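PDB 3MKL: HTH-type transcriptional regulator GadX from Escherichia coli, which activates transcription of acid-resistance genes such as gadA, gadB and gadC, can repress gadW, and is represented here by its AraC/XylS-type helix-turn-helix DNA-binding domain. Local coordinates for residues T14-N19 / Q53-C58. Sequence-based numbering, arbitrary orientation.
Sequences TVINNN and QLLTEC
The carboxamide of Asn-17 turns one face obliquely toward Cys-58: SG lies above that face but displaced past the OD1 and ND2 atoms, 3.9 Å from OD1 and 4.0 Å from ND2, so sulfur and amide meet off-centre rather than stacked. A second flat group, the peptide joining Leu-54 to Leu-55, receives the CD1 methyl of Ile-16 on its face, almost directly above Leu-55 N at 3.8 Å. In this AraC/XylS-type domain, with its two predicted helix-turn-helix motifs, the contact packs the end of helix 8-17 against helix 51-67, the long helix that connects the two halves of the domain.

Ile-16 carries most of the packing, pointing from its helix toward helix 51-67. Its chi2 of 177° extends CD1 away from CA and onto the backbone of that helix, while CG2, anti to the backbone N, touches two side chains at once, Leu-55 CD1 at 3.6 Å and Cys-58 CB at 3.8 Å. The side chains of Ile-16 and Leu-55 cross at about a right angle, meeting through methyl groups. Leu-54 adds little here; its side chain packs on Arg-9, Val-12 and Cys-13 of the same helix 8-17. Cys-58 also touches Cys-13 and Ile-20.

No direct hydrogen bond joins the two segments, so van der Waals packing carries the interior. At the partly exposed margin Asn-17 OD1 also packs 3.7 Å from Cys-58 CB. The polar link between the segments is a water bridge: on the side of the amide plane opposite the Cys-58 CB and SG, and tilted out of that plane, one water donates to Asn-17 OD1 at 2.6 Å and to the backbone O of Cys-58 at 2.7 Å.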
loop_
_atom_site.group_PDB
_atom_site.type_symbol
_atom_site.label_atom_id
_atom_site.label_comp_id
_atom_site.label_asym_id
_atom_site.label_seq_id
_atom_site.Cartn_x
_atom_site.Cartn_y
_atom_site.Cartn_z
ATOM N N THR A 14 -5.649 -4.492 -7.418
ATOM C CA THR A 14 -5.552 -3.997 -8.803
ATOM C C THR A 14 -5.985 -2.521 -8.931
ATOM O O THR A 14 -5.382 -1.752 -9.675
ATOM C CB THR A 14 -6.331 -4.879 -9.817
ATOM O OG1 THR A 14 -5.914 -6.249 -9.685
ATOM C CG2 THR A 14 -6.058 -4.391 -11.280
ATOM N N VAL A 15 -7.037 -2.143 -8.211
ATOM C CA VAL A 15 -7.465 -0.760 -8.185
ATOM C C VAL A 15 -6.350 0.104 -7.585
ATOM O O VAL A 15 -5.915 1.071 -8.190
ATOM C CB VAL A 15 -8.748 -0.620 -7.341
ATOM C CG1 VAL A 15 -9.124 0.852 -7.160
ATOM C CG2 VAL A 15 -9.860 -1.447 -7.959
ATOM N N ILE A 16 -5.884 -0.283 -6.397
ATOM C CA ILE A 16 -4.858 0.455 -5.660
ATOM C C ILE A 16 -3.550 0.610 -6.451
ATOM O O ILE A 16 -2.995 1.699 -6.506
ATOM C CB ILE A 16 -4.548 -0.207 -4.298
ATOM C CG1 ILE A 16 -5.813 -0.259 -3.424
ATOM C CG2 ILE A 16 -3.389 0.535 -3.612
ATOM C CD1 ILE A 16 -5.624 -0.975 -2.076
ATOM N N ASN A 17 -3.076 -0.471 -7.067
ATOM C CA ASN A 17 -1.812 -0.430 -7.830
ATOM C C ASN A 17 -1.839 0.396 -9.111
ATOM O O ASN A 17 -0.780 0.685 -9.687
ATOM C CB ASN A 17 -1.283 -1.836 -8.113
ATOM C CG ASN A 17 -0.658 -2.461 -6.892
ATOM O OD1 ASN A 17 -0.044 -1.757 -6.079
ATOM N ND2 ASN A 17 -0.828 -3.788 -6.731
ATOM N N ASN A 18 -3.035 0.777 -9.553
ATOM C CA ASN A 18 -3.182 1.679 -10.684
ATOM C C ASN A 18 -2.745 3.101 -10.344
ATOM O O ASN A 18 -2.361 3.859 -11.231
ATOM C CB ASN A 18 -4.626 1.675 -11.190
ATOM C CG ASN A 18 -4.920 0.509 -12.151
ATOM O OD1 ASN A 18 -4.086 -0.385 -12.351
ATOM N ND2 ASN A 18 -6.120 0.517 -12.739
ATOM N N ASN A 19 -2.800 3.440 -9.055
ATOM C CA ASN A 19 -2.417 4.751 -8.538
ATOM C C ASN A 19 -2.164 4.610 -7.043
ATOM O O ASN A 19 -3.075 4.793 -6.209
ATOM C CB ASN A 19 -3.521 5.778 -8.803
ATOM C CG ASN A 19 -3.084 7.213 -8.512
ATOM O OD1 ASN A 19 -1.990 7.464 -7.994
ATOM N ND2 ASN A 19 -3.955 8.170 -8.843
ATOM N N GLN A 53 -5.462 -2.630 5.162
ATOM C CA GLN A 53 -4.381 -3.596 5.213
ATOM C C GLN A 53 -3.842 -3.796 3.826
ATOM O O GLN A 53 -2.628 -3.831 3.628
ATOM C CB GLN A 53 -4.822 -4.917 5.849
ATOM C CG GLN A 53 -4.803 -4.819 7.371
ATOM C CD GLN A 53 -5.351 -6.036 8.082
ATOM O OE1 GLN A 53 -6.077 -6.843 7.497
ATOM N NE2 GLN A 53 -5.018 -6.163 9.376
ATOM N N LEU A 54 -4.752 -3.903 2.866
ATOM C CA LEU A 54 -4.367 -4.103 1.476
ATOM C C LEU A 54 -3.602 -2.896 0.948
ATOM O O LEU A 54 -2.610 -3.053 0.255
ATOM C CB LEU A 54 -5.592 -4.419 0.623
ATOM C CG LEU A 54 -6.232 -5.784 0.933
ATOM C CD1 LEU A 54 -7.457 -5.993 0.073
ATOM C CD2 LEU A 54 -5.231 -6.962 0.760
ATOM N N LEU A 55 -4.070 -1.699 1.289
ATOM C CA LEU A 55 -3.371 -0.466 0.937
ATOM C C LEU A 55 -1.907 -0.527 1.372
ATOM O O LEU A 55 -0.982 -0.365 0.549
ATOM C CB LEU A 55 -4.078 0.762 1.534
ATOM C CG LEU A 55 -3.711 2.170 1.037
ATOM C CD1 LEU A 55 -3.671 2.247 -0.494
ATOM C CD2 LEU A 55 -4.694 3.238 1.594
ATOM N N THR A 56 -1.706 -0.791 2.663
ATOM C CA THR A 56 -0.374 -0.849 3.248
ATOM C C THR A 56 0.498 -1.854 2.507
ATOM O O THR A 56 1.611 -1.544 2.131
ATOM C CB THR A 56 -0.443 -1.165 4.772
ATOM O OG1 THR A 56 -0.955 -0.011 5.460
ATOM C CG2 THR A 56 0.908 -1.538 5.334
ATOM N N GLU A 57 -0.032 -3.042 2.281
ATOM C CA GLU A 57 0.716 -4.103 1.637
ATOM C C GLU A 57 1.160 -3.725 0.221
ATOM O O GLU A 57 2.312 -3.935 -0.152
ATOM C CB GLU A 57 -0.106 -5.387 1.669
ATOM C CG GLU A 57 -0.067 -6.041 3.062
ATOM C CD GLU A 57 -1.347 -6.775 3.457
ATOM O OE1 GLU A 57 -2.110 -7.233 2.571
ATOM O OE2 GLU A 57 -1.568 -6.920 4.675
ATOM N N CYS A 58 0.242 -3.134 -0.539
ATOM C CA CYS A 58 0.538 -2.579 -1.850
ATOM C C CYS A 58 1.644 -1.523 -1.749
ATOM O O CYS A 58 2.545 -1.466 -2.568
ATOM C CB CYS A 58 -0.728 -1.945 -2.423
ATOM S SG CYS A 58 -1.976 -3.121 -2.970
HETATM O O HOH W 1 2.283 -2.262 -5.155
#